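Local atomic coordinates of alpha-glucosidase (PDB entry 5HQA), a protein that hydrolyses alpha-glucosides as a family 97 glycoside hydrolase activated by chloride, with bound calcium beside its sugar pocket. Residues T139-W144 with T173-D178. Residues are numbered along the deposited sequence; the frame is centred on the assembly and turned at random.
Sequences TATAWW and TFKNQD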
loop_
_atom_site.group_PDB
_atom_site.type_symbol
_atom_site.label_atom_id
_atom_site.label_comp_id
_atom_site.label_asym_id
_atom_site.label_seq_id
_atom_site.Cartn_x
_atom_site.Cartn_y
_atom_site.Cartn_z
ATOM N N THR A 139 -6.711 -27.825 -3.596
ATOM C CA THR A 139 -7.904 -27.295 -4.254
ATOM C C THR A 139 -8.073 -25.792 -4.041
ATOM O O THR A 139 -9.139 -25.247 -4.358
ATOM C CB THR A 139 -9.165 -28.039 -3.787
ATOM O OG1 THR A 139 -9.244 -28.008 -2.357
ATOM C CG2 THR A 139 -9.133 -29.495 -4.246
ATOM N N ALA A 140 -7.053 -25.110 -3.529
ATOM C CA ALA A 140 -7.110 -23.671 -3.300
ATOM C C ALA A 140 -6.573 -22.904 -4.507
ATOM O O ALA A 140 -5.745 -23.411 -5.275
ATOM C CB ALA A 140 -6.301 -23.297 -2.055
ATOM N N THR A 141 -7.038 -21.661 -4.648
ATOM C CA THR A 141 -6.648 -20.765 -5.734
ATOM C C THR A 141 -5.992 -19.533 -5.137
ATOM O O THR A 141 -6.522 -18.950 -4.187
ATOM C CB THR A 141 -7.863 -20.336 -6.561
ATOM O OG1 THR A 141 -8.496 -21.489 -7.131
ATOM C CG2 THR A 141 -7.457 -19.360 -7.667
ATOM N N ALA A 142 -4.864 -19.116 -5.714
ATOM C CA ALA A 142 -4.096 -17.989 -5.201
ATOM C C ALA A 142 -3.906 -16.915 -6.272
ATOM O O ALA A 142 -3.837 -17.209 -7.471
ATOM C CB ALA A 142 -2.722 -18.446 -4.685
ATOM N N TRP A 143 -3.802 -15.662 -5.818
ATOM C CA TRP A 143 -3.527 -14.515 -6.681
ATOM C C TRP A 143 -2.305 -13.809 -6.111
ATOM O O TRP A 143 -2.393 -13.207 -5.037
ATOM C CB TRP A 143 -4.726 -13.571 -6.729
ATOM C CG TRP A 143 -6.024 -14.248 -7.082
ATOM C CD1 TRP A 143 -6.504 -14.487 -8.332
ATOM C CD2 TRP A 143 -7.015 -14.757 -6.168
ATOM N NE1 TRP A 143 -7.732 -15.107 -8.258
ATOM C CE2 TRP A 143 -8.068 -15.279 -6.940
ATOM C CE3 TRP A 143 -7.117 -14.800 -4.772
ATOM C CZ2 TRP A 143 -9.206 -15.849 -6.366
ATOM C CZ3 TRP A 143 -8.247 -15.360 -4.205
ATOM C CH2 TRP A 143 -9.275 -15.878 -5.003
ATOM N N TRP A 144 -1.168 -13.867 -6.808
ATOM C CA TRP A 144 0.090 -13.563 -6.128
ATOM C C TRP A 144 1.119 -12.957 -7.080
ATOM O O TRP A 144 1.028 -13.100 -8.304
ATOM C CB TRP A 144 0.665 -14.834 -5.486
ATOM C CG TRP A 144 0.843 -15.965 -6.470
ATOM C CD1 TRP A 144 -0.095 -16.895 -6.836
ATOM C CD2 TRP A 144 2.033 -16.288 -7.205
ATOM N NE1 TRP A 144 0.441 -17.777 -7.748
ATOM C CE2 TRP A 144 1.745 -17.429 -7.990
ATOM C CE3 TRP A 144 3.313 -15.724 -7.276
ATOM C CZ2 TRP A 144 2.693 -18.016 -8.834
ATOM C CZ3 TRP A 144 4.257 -16.308 -8.114
ATOM C CH2 TRP A 144 3.943 -17.443 -8.881
ATOM N N THR A 173 -2.855 -13.509 -0.951
ATOM C CA THR A 173 -4.292 -13.751 -0.866
ATOM C C THR A 173 -4.686 -14.986 -1.663
ATOM O O THR A 173 -4.241 -15.176 -2.799
ATOM C CB THR A 173 -5.054 -12.529 -1.384
ATOM O OG1 THR A 173 -4.727 -11.406 -0.560
ATOM C CG2 THR A 173 -6.564 -12.764 -1.357
ATOM N N PHE A 174 -5.541 -15.818 -1.076
ATOM C CA PHE A 174 -6.009 -17.011 -1.762
ATOM C C PHE A 174 -7.380 -17.384 -1.206
ATOM O O PHE A 174 -7.849 -16.814 -0.217
ATOM C CB PHE A 174 -4.992 -18.158 -1.615
ATOM C CG PHE A 174 -4.691 -18.522 -0.179
ATOM C CD1 PHE A 174 -3.688 -17.858 0.525
ATOM C CD2 PHE A 174 -5.406 -19.525 0.459
ATOM C CE1 PHE A 174 -3.413 -18.197 1.845
ATOM C CE2 PHE A 174 -5.138 -19.862 1.773
ATOM C CZ PHE A 174 -4.145 -19.201 2.461
ATOM N N LYS A 175 -8.041 -18.333 -1.865
ATOM C CA LYS A 175 -9.294 -18.869 -1.350
ATOM C C LYS A 175 -9.223 -20.387 -1.367
ATOM O O LYS A 175 -8.559 -20.982 -2.220
ATOM C CB LYS A 175 -10.515 -18.395 -2.155
ATOM C CG LYS A 175 -10.552 -18.895 -3.577
ATOM C CD LYS A 175 -11.883 -18.549 -4.247
ATOM C CE LYS A 175 -11.903 -19.057 -5.684
ATOM N NZ LYS A 175 -13.172 -18.712 -6.391
ATOM N N ASN A 176 -9.897 -21.017 -0.409
ATOM C CA ASN A 176 -9.953 -22.468 -0.441
ATOM C C ASN A 176 -11.226 -22.897 -1.168
ATOM O O ASN A 176 -12.021 -22.070 -1.631
ATOM C CB ASN A 176 -9.809 -23.063 0.971
ATOM C CG ASN A 176 -11.004 -22.800 1.883
ATOM O OD1 ASN A 176 -12.102 -22.478 1.437
ATOM N ND2 ASN A 176 -10.786 -22.975 3.190
ATOM N N GLN A 177 -11.414 -24.209 -1.305
ATOM C CA GLN A 177 -12.514 -24.687 -2.128
ATOM C C GLN A 177 -13.871 -24.379 -1.510
ATOM O O GLN A 177 -14.855 -24.262 -2.246
ATOM C CB GLN A 177 -12.376 -26.184 -2.377
ATOM C CG GLN A 177 -13.115 -26.643 -3.622
ATOM C CD GLN A 177 -12.971 -28.132 -3.863
ATOM O OE1 GLN A 177 -13.088 -28.938 -2.931
ATOM N NE2 GLN A 177 -12.697 -28.508 -5.114
ATOM N N ASP A 178 -13.937 -24.227 -0.183
ATOM C CA ASP A 178 -15.141 -23.751 0.494
ATOM C C ASP A 178 -15.488 -22.304 0.152
ATOM O O ASP A 178 -16.566 -21.839 0.540
ATOM C CB ASP A 178 -14.983 -23.860 2.018
ATOM C CG ASP A 178 -14.971 -25.297 2.512
ATOM O OD1 ASP A 178 -15.519 -26.175 1.812
ATOM O OD2 ASP A 178 -14.415 -25.551 3.605
HETATM O O HOH W 1 -9.227 -25.816 -0.746
HETATM O O HOH W 2 -10.804 -29.937 -1.032
HETATM O O HOH W 3 -11.160 -26.071 -6.754
HETATM O O HOH W 4 -1.390 -11.904 -3.035
#
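With CG of Trp143 anti to its own carbonyl carbon (chi1 -52°) and CG of Lys175 set between its backbone N and carbonyl carbon (chi1 66°), the indole and the lysine chain meet on one face of an antiparallel beta-sheet, in the N-terminal domain of the galactose mutarotase-like clan. Strands 141-144 and 173-175 run side by side there, and the pair illustrates how a large ring can lie across a neighbouring strand instead of standing off the sheet. CH2 of Trp143 lies 3.6 Å from CG of Lys175, whose methylenes continue fully extended past the indole, while CZ3 of the indole reaches CA of Phe174 at 3.7 Å. CG2 of Thr141, on the same strand as the indole, lies over one face of the ring system, 3.9 Å above its plane and displaced toward the rim. An alanine in place of Trp143 would probably leave the Lys175 methylenes without the indole they pack on and open a gap over the backbone of Phe174. The indole also touches Val564, beside the magnesium site of Gly565, Asp566 and Asp592, joining this sheet to the C-terminal domain.

In the backbone, Thr141 and Lys175 form an antiparallel hydrogen-bonded pair, with Lys175 N giving a 2.8 Å bond to Thr141 O and Thr141 N answering to Lys175 O. Ala142 and Phe174 follow as a non-hydrogen-bonded pair on the other face, touching through their CB atoms, while the side chain of Phe174 packs on Ile182 and Ile184 of the next strand. OG1 of Thr173 is hydrogen-bonded to Ser183 and to the backbone of Phe480. Past the strand ends, water takes over: one molecule accepts from Gln177 N and is hydrogen-bonded to Thr139 OG1 at 2.7 Å, and a second donates to Gln177 OE1 while holding that same Thr139 OG1.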